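Local atomic coordinates of lactose Operon Repressor (Escherichia coli, PDB entry 1JYE), a protein that represses transcription of the lactose operon by binding operator DNA, here as a dimeric variant shortened at its C terminus. Residues 128-133 with 152-157; 158-163 with 314-319; 186-191 with 218-223; 211-216 with 237-242. The protein carries 1 engineered substitution. All blocks are in the same frame, centred on the assembly; numbering follows the deposited sequence.

Contact 1 of 4, residues 128-133 with 152-157; sequences LDDQDA and DQTPIN
D130 and T154 carry this contact, and their side chains slide past each other in opposite directions. D130 leaves the first turn of helix 130-139 with CG anti to the backbone N (chi1 -170°). Its CB lies 3.8 Å from OG1 of T154. CG comes next, with CG2 of T154 4.0 Å from it. The carboxylate then divides its two oxygens. OD1 turns back to its own helix, where NE2 of Q131 gives it a weak hydrogen bond. OD2 reaches across and sits 3.1 Å from OG1 of T154, a possible hydrogen bond, since the one hydroxyl proton could instead go to another acceptor. CD of P155 also rests against this oxygen, 3.7 Å from D130 OD2. Water 1 links the L128 carbonyl to the T154 hydroxyl: it donates to L128 O at 2.8 Å and is also hydrogen-bonded to T154 OG1. Further along the helix, CB of A133 packs on CG2 of T154 at 4.0 Å. V150 touches both A133 and I156.

P155 is the centre of an inverse gamma turn, closed by I156 N donating to T154 O at 2.8 Å. This bends the loop just beyond the hydroxyl. The helix start is held separately by D129, whose OD1 accepts from D132 N at 2.8 Å. The arrangement is thus a side-chain N-capped helix start facing the loop between strands 145-147 and 158-161, within one of the two parallel alpha/beta subdomains of a periplasmic-binding-protein-like fold.

Contact 2 of 4, residues 158-163 with 314-319; sequences SIIFSH and KGNQLL
N316 sets its CG anti to the backbone N (chi1 166°), and S158 holds OG between its backbone N and carbonyl carbon (chi1 63°). These two torsions help bring amide and hydroxyl together. N316 ND2 donates to S158 OG at 2.8 Å, and the hydroxyl oxygen lies in the amide plane. Next along this face, I160 and L318 lie side by side and point the same way. Their closest carbons are I160 CG1 and L318 CD2, 3.7 Å apart. ND2 of N316 also borders CG1 of I160.

The backbones form a parallel beta pair, with S158 opposite N316 and F161 opposite L319. The axes of the short strand segments make an angle of 23°. S158 N bonds to G315 O, Q317 N to S158 O, I160 N to Q317 O, L319 N to I160 O and S162 N to L319 O. Strand 158-161 is an edge strand of a mixed sheet, with 316-324 in the middle and 288-290 antiparallel to it on the other edge. In this fold the chain passes between its two subdomains by three connections, and these strands probably run toward two of them.

I159, Q317, F161 and L319 share the other face. CG2 of I159 meets CG of L319 at 3.7 Å. The F161 ring brings CD1 to 3.7 Å from L319 CB, and CE1 to 3.9 Å from L319 CD1. L296 of helix 293-308 packs on I159, F161 and L319. Q317 extends alongside I159, and its OE1 accepts a hydrogen bond from R303 of the same helix.

Contact 3 of 4, residues 186-191 with 218-223; sequences AGPLSS and GDWSAM
D219, whose CA touches CD of P188, has one carboxylate oxygen gripped twice. OD1 accepts from S221 N at 2.9 Å, which makes an Asx turn, and also from the S221 hydroxyl on its syn side. This is likely to hold the turn from which W220 projects. CG of W220 lies anti to the carbonyl carbon (chi1 -65°), and the indole lies over the 186-191 loop. P188 CD sits 3.4 Å from the centroid of the five-membered ring, almost on the ring normal. G187 CA lies over the same face, 4.0 Å from the centroid of the six-membered ring. Both are CH-pi contacts. An alanine in place of W220 would probably leave P188 and G187 without their aromatic cover. A glycerol bound about 4 Å from the W220 side chain may mark a pocket, consistent with the family's sugar-binding cleft.

Between the two backbones, G218 N donates to A186 O at 2.8 Å. The two loops follow the adjacent parallel strands 182-186 and 214-217 and lead into helices 192-207 and 222-234. At the start of the latter, A222 and M223 pack on C281 and S280 of the second subunit.

Contact 4 of 4, residues 211-216 with 237-242; sequences QPIAER and IVPTAM
I213, I237 and P239 carry a wholly apolar surface contact, with A214 at its side. CG1 of I213 lies between its backbone N and the carbonyl carbon (chi1 63°), and CD1 continues from it to P239. There the packing is tight: I213 CD1 is 3.5 Å from P239 CA, closer than usual for two carbons. The same methyl is 3.5 Å from P239 CB, and the two side chains cross at about a right angle. I237 slides past I213 in the opposite direction, its CG2 being 3.7 Å from I213 CD1. That CG2 also meets CB of A214 at 3.9 Å. An alanine in place of I213 would probably open a gap against P239 and leave CG2 of I237 resting on A214 alone among the residues across the contact.

No hydrogen bond joins the two segments. Several polar side chains are bound elsewhere. R216 forms a salt bridge with E235, and the T240 hydroxyl is bonded to H179 and Q181.

M232 of helix 222-234 packs on both I237 and P239. That helix links strand 214-217 to strand 241-244 in a beta-alpha-beta crossover, and strand 182-186 lies between the two in the parallel sheet. The contact therefore sits near the start of both strands, where the loop entering 214-217 meets the one leaving the helix.

Overall arrangement
Contacts 1 and 2 have centres 11 Å apart and touch through a probable hydrogen bond between D152 OD1 and H163 NE2. Contacts 3 and 4 form a second pair, centres 17 Å apart, joined by a probable hydrogen bond between A186 N and R216 O in one parallel sheet. The centres of contacts 2 and 3 are 22 Å apart, on opposite sides of the chain's centre, though contacts 1 and 3 approach to about 6 Å at their nearest atoms. Along the chain, contact 1 closes before contact 2 opens. Contacts 3 and 4 interleave inside the loop that contact 2 closes. The chain thus leaves one subdomain, builds the other and returns, consistent with the two-lobed core of this repressor.

Contact 1 of 4, residues 128-133 with 152-157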
# COMPACT_ATOMS: atom_id res chain seq x y z
N LEU A 128 -3.94 -19.25 -5.93
CA LEU A 128 -4.07 -20.70 -5.88
C LEU A 128 -4.11 -21.31 -7.28
O LEU A 128 -4.80 -20.79 -8.15
CB LEU A 128 -5.35 -21.08 -5.15
CG LEU A 128 -5.42 -20.75 -3.66
CD1 LEU A 128 -6.87 -20.75 -3.19
CD2 LEU A 128 -4.59 -21.76 -2.87
N ASP A 129 -3.38 -22.40 -7.50
CA ASP A 129 -3.42 -23.02 -8.82
C ASP A 129 -4.72 -23.81 -8.93
O ASP A 129 -5.51 -23.86 -7.98
CB ASP A 129 -2.19 -23.91 -9.08
CG ASP A 129 -2.16 -25.18 -8.24
OD1 ASP A 129 -3.14 -25.50 -7.55
OD2 ASP A 129 -1.13 -25.88 -8.30
N ASP A 130 -4.96 -24.43 -10.08
CA ASP A 130 -6.20 -25.17 -10.30
C ASP A 130 -6.58 -26.16 -9.21
O ASP A 130 -7.63 -26.03 -8.58
CB ASP A 130 -6.15 -25.88 -11.66
CG ASP A 130 -7.49 -26.46 -12.07
OD1 ASP A 130 -7.76 -27.64 -11.76
OD2 ASP A 130 -8.28 -25.73 -12.71
N GLN A 131 -5.72 -27.14 -8.98
CA GLN A 131 -5.98 -28.16 -7.97
C GLN A 131 -6.12 -27.62 -6.54
O GLN A 131 -6.98 -28.07 -5.79
CB GLN A 131 -4.91 -29.24 -8.02
CG GLN A 131 -5.20 -30.34 -9.03
CD GLN A 131 -5.62 -29.80 -10.39
OE1 GLN A 131 -4.83 -29.17 -11.09
NE2 GLN A 131 -6.87 -30.04 -10.76
N ASP A 132 -5.27 -26.66 -6.17
CA ASP A 132 -5.34 -26.10 -4.83
C ASP A 132 -6.62 -25.28 -4.62
O ASP A 132 -7.19 -25.30 -3.53
CB ASP A 132 -4.11 -25.23 -4.54
CG ASP A 132 -2.84 -26.06 -4.39
OD1 ASP A 132 -2.94 -27.28 -4.14
OD2 ASP A 132 -1.74 -25.48 -4.51
N ALA A 133 -7.06 -24.57 -5.65
CA ALA A 133 -8.28 -23.77 -5.53
C ALA A 133 -9.47 -24.70 -5.34
O ALA A 133 -10.36 -24.43 -4.54
CB ALA A 133 -8.47 -22.90 -6.78
N ASP A 152 -8.69 -18.32 -14.82
CA ASP A 152 -10.10 -18.27 -15.17
C ASP A 152 -10.59 -19.61 -15.71
O ASP A 152 -11.77 -19.76 -16.04
CB ASP A 152 -10.36 -17.14 -16.18
CG ASP A 152 -9.42 -17.19 -17.37
OD1 ASP A 152 -8.19 -17.25 -17.16
OD2 ASP A 152 -9.92 -17.15 -18.51
N GLN A 153 -9.69 -20.58 -15.78
CA GLN A 153 -10.03 -21.91 -16.28
C GLN A 153 -10.45 -22.85 -15.15
O GLN A 153 -11.06 -23.89 -15.40
CB GLN A 153 -8.85 -22.51 -17.04
CG GLN A 153 -8.47 -21.76 -18.31
CD GLN A 153 -9.63 -21.68 -19.29
OE1 GLN A 153 -10.24 -22.69 -19.64
NE2 GLN A 153 -9.93 -20.46 -19.75
N THR A 154 -10.11 -22.49 -13.92
CA THR A 154 -10.46 -23.33 -12.78
C THR A 154 -11.97 -23.29 -12.54
O THR A 154 -12.56 -22.21 -12.46
CB THR A 154 -9.72 -22.87 -11.51
OG1 THR A 154 -8.32 -22.77 -11.80
CG2 THR A 154 -9.93 -23.86 -10.37
N PRO A 155 -12.61 -24.47 -12.44
CA PRO A 155 -14.06 -24.62 -12.23
C PRO A 155 -14.60 -24.25 -10.85
O PRO A 155 -15.17 -25.10 -10.16
CB PRO A 155 -14.29 -26.08 -12.57
CG PRO A 155 -13.05 -26.72 -12.04
CD PRO A 155 -11.96 -25.79 -12.54
N ILE A 156 -14.42 -22.99 -10.47
CA ILE A 156 -14.92 -22.49 -9.19
C ILE A 156 -15.48 -21.10 -9.47
O ILE A 156 -15.37 -20.60 -10.59
CB ILE A 156 -13.79 -22.40 -8.13
CG1 ILE A 156 -12.54 -21.73 -8.70
CG2 ILE A 156 -13.42 -23.80 -7.66
CD1 ILE A 156 -12.68 -20.25 -8.96
N ASN A 157 -16.09 -20.47 -8.46
CA ASN A 157 -16.63 -19.12 -8.64
C ASN A 157 -15.46 -18.16 -8.50
O ASN A 157 -14.72 -18.21 -7.52
CB ASN A 157 -17.69 -18.82 -7.58
CG ASN A 157 -18.90 -19.71 -7.70
OD1 ASN A 157 -19.39 -19.96 -8.80
ND2 ASN A 157 -19.39 -20.20 -6.57
O HOH W 1 -6.08 -21.38 -10.60
O HOH W 2 -8.81 -25.89 -15.22

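Contact 2 of 4, residues 158-163 with 314-319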
# COMPACT_ATOMS: atom_id res chain seq x y z
N SER A 158 -15.29 -17.27 -9.48
CA SER A 158 -14.18 -16.34 -9.43
C SER A 158 -14.37 -15.08 -10.25
O SER A 158 -15.25 -14.99 -11.10
CB SER A 158 -12.91 -17.04 -9.93
OG SER A 158 -13.07 -17.43 -11.29
N ILE A 159 -13.54 -14.09 -9.95
CA ILE A 159 -13.52 -12.83 -10.67
C ILE A 159 -12.05 -12.47 -10.75
O ILE A 159 -11.40 -12.30 -9.72
CB ILE A 159 -14.24 -11.68 -9.93
CG1 ILE A 159 -15.67 -12.08 -9.57
CG2 ILE A 159 -14.24 -10.44 -10.83
CD1 ILE A 159 -16.40 -11.05 -8.73
N ILE A 160 -11.51 -12.38 -11.96
CA ILE A 160 -10.12 -12.00 -12.11
C ILE A 160 -9.98 -11.05 -13.28
O ILE A 160 -10.90 -10.91 -14.09
CB ILE A 160 -9.18 -13.22 -12.35
CG1 ILE A 160 -9.44 -13.83 -13.73
CG2 ILE A 160 -9.38 -14.25 -11.24
CD1 ILE A 160 -8.42 -14.88 -14.12
N PHE A 161 -8.84 -10.38 -13.36
CA PHE A 161 -8.58 -9.45 -14.45
C PHE A 161 -8.10 -10.25 -15.66
O PHE A 161 -7.53 -11.33 -15.51
CB PHE A 161 -7.51 -8.44 -14.03
CG PHE A 161 -7.99 -7.45 -13.03
CD1 PHE A 161 -8.92 -6.48 -13.39
CD2 PHE A 161 -7.53 -7.48 -11.72
CE1 PHE A 161 -9.40 -5.56 -12.45
CE2 PHE A 161 -7.99 -6.56 -10.77
CZ PHE A 161 -8.92 -5.60 -11.14
N SER A 162 -8.34 -9.71 -16.85
CA SER A 162 -7.92 -10.39 -18.07
C SER A 162 -6.41 -10.32 -18.27
O SER A 162 -5.88 -9.30 -18.70
CB SER A 162 -8.62 -9.79 -19.28
OG SER A 162 -8.17 -10.41 -20.47
N HIS A 163 -5.72 -11.41 -17.95
CA HIS A 163 -4.27 -11.47 -18.12
C HIS A 163 -3.92 -11.50 -19.61
O HIS A 163 -2.87 -11.00 -20.01
CB HIS A 163 -3.71 -12.71 -17.42
CG HIS A 163 -4.48 -13.96 -17.69
ND1 HIS A 163 -4.19 -14.80 -18.74
CD2 HIS A 163 -5.55 -14.50 -17.06
CE1 HIS A 163 -5.05 -15.80 -18.75
NE2 HIS A 163 -5.89 -15.64 -17.74
N LYS A 314 -22.45 -19.18 -11.30
CA LYS A 314 -21.59 -20.26 -10.87
C LYS A 314 -20.49 -20.40 -11.91
O LYS A 314 -20.58 -21.23 -12.82
CB LYS A 314 -22.39 -21.57 -10.78
CG LYS A 314 -21.97 -22.45 -9.63
CD LYS A 314 -22.19 -21.75 -8.30
CE LYS A 314 -21.73 -22.60 -7.13
NZ LYS A 314 -21.95 -21.90 -5.84
N GLY A 315 -19.47 -19.56 -11.79
CA GLY A 315 -18.37 -19.60 -12.73
C GLY A 315 -17.45 -18.41 -12.61
O GLY A 315 -17.43 -17.73 -11.59
N ASN A 316 -16.68 -18.16 -13.66
CA ASN A 316 -15.74 -17.05 -13.68
C ASN A 316 -16.17 -15.83 -14.47
O ASN A 316 -16.86 -15.94 -15.49
CB ASN A 316 -14.39 -17.53 -14.23
CG ASN A 316 -13.47 -16.37 -14.59
OD1 ASN A 316 -13.50 -15.86 -15.72
ND2 ASN A 316 -12.65 -15.94 -13.64
N GLN A 317 -15.77 -14.67 -13.97
CA GLN A 317 -16.03 -13.40 -14.64
C GLN A 317 -14.64 -12.81 -14.87
O GLN A 317 -13.78 -12.87 -13.99
CB GLN A 317 -16.84 -12.42 -13.78
CG GLN A 317 -16.74 -10.98 -14.31
CD GLN A 317 -17.62 -9.98 -13.58
OE1 GLN A 317 -17.89 -10.13 -12.39
NE2 GLN A 317 -18.04 -8.93 -14.28
N LEU A 318 -14.43 -12.27 -16.06
CA LEU A 318 -13.17 -11.63 -16.40
C LEU A 318 -13.40 -10.13 -16.44
O LEU A 318 -14.32 -9.66 -17.11
CB LEU A 318 -12.69 -12.09 -17.78
CG LEU A 318 -12.09 -13.48 -17.89
CD1 LEU A 318 -11.88 -13.83 -19.37
CD2 LEU A 318 -10.77 -13.52 -17.15
N LEU A 319 -12.58 -9.38 -15.71
CA LEU A 319 -12.69 -7.93 -15.69
C LEU A 319 -11.69 -7.36 -16.68
O LEU A 319 -10.57 -7.87 -16.81
CB LEU A 319 -12.40 -7.37 -14.30
CG LEU A 319 -13.39 -7.72 -13.19
CD1 LEU A 319 -12.92 -7.09 -11.88
CD2 LEU A 319 -14.78 -7.21 -13.56

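Contact 3 of 4, residues 186-191 with 218-223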
# COMPACT_ATOMS: atom_id res chain seq x y z
N ALA A 186 9.47 -10.89 -14.38
CA ALA A 186 8.26 -11.51 -13.84
C ALA A 186 8.12 -11.38 -12.34
O ALA A 186 9.08 -11.08 -11.63
CB ALA A 186 8.24 -12.99 -14.23
N GLY A 187 6.89 -11.59 -11.87
CA GLY A 187 6.62 -11.56 -10.45
C GLY A 187 7.04 -12.92 -9.91
O GLY A 187 7.48 -13.77 -10.69
N PRO A 188 6.92 -13.17 -8.61
CA PRO A 188 7.31 -14.47 -8.05
C PRO A 188 6.46 -15.59 -8.65
O PRO A 188 5.24 -15.57 -8.54
CB PRO A 188 7.09 -14.27 -6.55
CG PRO A 188 5.95 -13.29 -6.50
CD PRO A 188 6.32 -12.30 -7.58
N LEU A 189 7.12 -16.56 -9.27
CA LEU A 189 6.37 -17.63 -9.92
C LEU A 189 5.59 -18.55 -9.00
O LEU A 189 4.90 -19.45 -9.46
CB LEU A 189 7.30 -18.44 -10.84
CG LEU A 189 7.92 -17.58 -11.95
CD1 LEU A 189 8.68 -18.49 -12.91
CD2 LEU A 189 6.82 -16.81 -12.70
N SER A 190 5.67 -18.32 -7.69
CA SER A 190 4.90 -19.13 -6.75
C SER A 190 3.46 -18.63 -6.82
O SER A 190 2.53 -19.30 -6.38
CB SER A 190 5.44 -18.95 -5.32
OG SER A 190 5.47 -17.58 -4.97
N SER A 191 3.29 -17.44 -7.39
CA SER A 191 1.98 -16.81 -7.54
C SER A 191 1.34 -17.07 -8.91
O SER A 191 1.94 -16.78 -9.94
CB SER A 191 2.10 -15.30 -7.34
OG SER A 191 1.02 -14.62 -7.95
N GLY A 218 11.25 -11.50 -9.95
CA GLY A 218 11.37 -10.68 -8.75
C GLY A 218 10.38 -11.15 -7.69
O GLY A 218 9.91 -12.28 -7.74
N ASP A 219 10.05 -10.28 -6.73
CA ASP A 219 9.12 -10.67 -5.68
C ASP A 219 8.01 -9.65 -5.39
O ASP A 219 7.44 -9.65 -4.30
CB ASP A 219 9.87 -10.98 -4.37
CG ASP A 219 10.55 -9.75 -3.78
OD1 ASP A 219 10.26 -8.63 -4.22
OD2 ASP A 219 11.37 -9.92 -2.85
N TRP A 220 7.73 -8.80 -6.38
CA TRP A 220 6.71 -7.74 -6.31
C TRP A 220 7.26 -6.45 -5.70
O TRP A 220 6.63 -5.40 -5.82
CB TRP A 220 5.49 -8.18 -5.49
CG TRP A 220 4.65 -9.32 -6.04
CD1 TRP A 220 4.16 -10.38 -5.32
CD2 TRP A 220 4.14 -9.48 -7.37
NE1 TRP A 220 3.37 -11.17 -6.11
CE2 TRP A 220 3.34 -10.64 -7.37
CE3 TRP A 220 4.27 -8.75 -8.56
CZ2 TRP A 220 2.67 -11.10 -8.52
CZ3 TRP A 220 3.60 -9.20 -9.70
CH2 TRP A 220 2.81 -10.36 -9.67
N SER A 221 8.42 -6.51 -5.06
CA SER A 221 8.99 -5.32 -4.42
C SER A 221 9.88 -4.48 -5.34
O SER A 221 10.48 -4.99 -6.29
CB SER A 221 9.80 -5.70 -3.18
OG SER A 221 11.03 -6.31 -3.54
N ALA A 222 9.96 -3.19 -5.04
CA ALA A 222 10.79 -2.29 -5.82
C ALA A 222 12.25 -2.74 -5.76
O ALA A 222 12.95 -2.70 -6.77
CB ALA A 222 10.66 -0.85 -5.30
N MET A 223 12.70 -3.17 -4.59
CA MET A 223 14.09 -3.59 -4.46
C MET A 223 14.40 -4.79 -5.36
O MET A 223 15.50 -4.87 -5.91
CB MET A 223 14.44 -3.93 -3.01
CG MET A 223 15.94 -4.15 -2.78
SD MET A 223 16.97 -2.75 -3.33
CE MET A 223 16.68 -1.58 -2.00

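Contact 4 of 4, residues 211-216 with 237-242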
# COMPACT_ATOMS: atom_id res chain seq x y z
N GLN A 211 11.77 -13.16 -29.53
CA GLN A 211 12.19 -13.93 -28.37
C GLN A 211 12.88 -12.91 -27.47
O GLN A 211 13.77 -12.18 -27.91
CB GLN A 211 13.16 -15.04 -28.76
CG GLN A 211 12.49 -16.23 -29.44
CD GLN A 211 13.45 -17.38 -29.69
OE1 GLN A 211 14.41 -17.23 -30.45
NE2 GLN A 211 13.21 -18.52 -29.06
N PRO A 212 12.46 -12.81 -26.19
CA PRO A 212 13.09 -11.84 -25.29
C PRO A 212 14.58 -12.12 -25.11
O PRO A 212 15.00 -13.28 -25.13
CB PRO A 212 12.30 -12.01 -24.00
CG PRO A 212 11.89 -13.45 -24.03
CD PRO A 212 11.46 -13.63 -25.48
N ILE A 213 15.38 -11.07 -24.93
CA ILE A 213 16.82 -11.27 -24.76
C ILE A 213 17.18 -11.68 -23.34
O ILE A 213 18.32 -12.03 -23.05
CB ILE A 213 17.64 -10.02 -25.16
CG1 ILE A 213 17.30 -8.84 -24.25
CG2 ILE A 213 17.36 -9.67 -26.61
CD1 ILE A 213 18.20 -7.64 -24.49
N ALA A 214 16.19 -11.63 -22.45
CA ALA A 214 16.40 -12.03 -21.07
C ALA A 214 15.09 -12.00 -20.30
O ALA A 214 14.19 -11.22 -20.61
CB ALA A 214 17.41 -11.09 -20.39
N GLU A 215 14.97 -12.89 -19.32
CA GLU A 215 13.80 -12.93 -18.47
C GLU A 215 14.27 -13.29 -17.07
O GLU A 215 15.07 -14.21 -16.88
CB GLU A 215 12.73 -13.92 -18.98
CG GLU A 215 13.12 -15.39 -19.03
CD GLU A 215 11.93 -16.27 -19.41
OE1 GLU A 215 12.07 -17.10 -20.34
OE2 GLU A 215 10.85 -16.13 -18.79
N ARG A 216 13.78 -12.52 -16.10
CA ARG A 216 14.15 -12.72 -14.71
C ARG A 216 12.90 -12.76 -13.85
O ARG A 216 11.79 -12.58 -14.35
CB ARG A 216 15.10 -11.61 -14.26
CG ARG A 216 16.53 -11.81 -14.75
CD ARG A 216 17.36 -10.54 -14.60
NE ARG A 216 18.78 -10.79 -14.85
CZ ARG A 216 19.61 -11.30 -13.95
NH1 ARG A 216 19.18 -11.62 -12.74
NH2 ARG A 216 20.89 -11.49 -14.26
N ILE A 237 23.67 -7.27 -20.70
CA ILE A 237 22.41 -7.43 -21.41
C ILE A 237 21.64 -6.12 -21.30
O ILE A 237 21.14 -5.77 -20.23
CB ILE A 237 21.57 -8.58 -20.82
CG1 ILE A 237 22.34 -9.89 -20.94
CG2 ILE A 237 20.23 -8.68 -21.54
CD1 ILE A 237 21.63 -11.10 -20.36
N VAL A 238 21.56 -5.40 -22.42
CA VAL A 238 20.88 -4.11 -22.44
C VAL A 238 19.74 -4.08 -23.45
O VAL A 238 19.95 -3.86 -24.64
CB VAL A 238 21.87 -2.96 -22.77
CG1 VAL A 238 21.20 -1.61 -22.60
CG2 VAL A 238 23.10 -3.07 -21.89
N PRO A 239 18.51 -4.32 -22.98
CA PRO A 239 17.36 -4.31 -23.88
C PRO A 239 16.98 -2.86 -24.17
O PRO A 239 17.50 -1.94 -23.54
CB PRO A 239 16.30 -5.02 -23.07
CG PRO A 239 16.58 -4.51 -21.68
CD PRO A 239 18.10 -4.61 -21.59
N THR A 240 16.09 -2.66 -25.14
CA THR A 240 15.63 -1.31 -25.44
C THR A 240 14.32 -1.11 -24.69
O THR A 240 13.84 0.01 -24.55
CB THR A 240 15.42 -1.08 -26.95
OG1 THR A 240 14.50 -2.04 -27.48
CG2 THR A 240 16.75 -1.18 -27.70
N ALA A 241 13.74 -2.21 -24.21
CA ALA A 241 12.48 -2.13 -23.47
C ALA A 241 12.32 -3.29 -22.49
O ALA A 241 12.86 -4.37 -22.70
CB ALA A 241 11.30 -2.11 -24.45
N MET A 242 11.58 -3.03 -21.42
CA MET A 242 11.33 -4.04 -20.40
C MET A 242 9.85 -4.11 -20.05
O MET A 242 9.19 -3.09 -19.90
CB MET A 242 12.10 -3.70 -19.12
CG MET A 242 13.62 -3.74 -19.22
SD MET A 242 14.37 -3.30 -17.64
CE MET A 242 14.12 -4.79 -16.69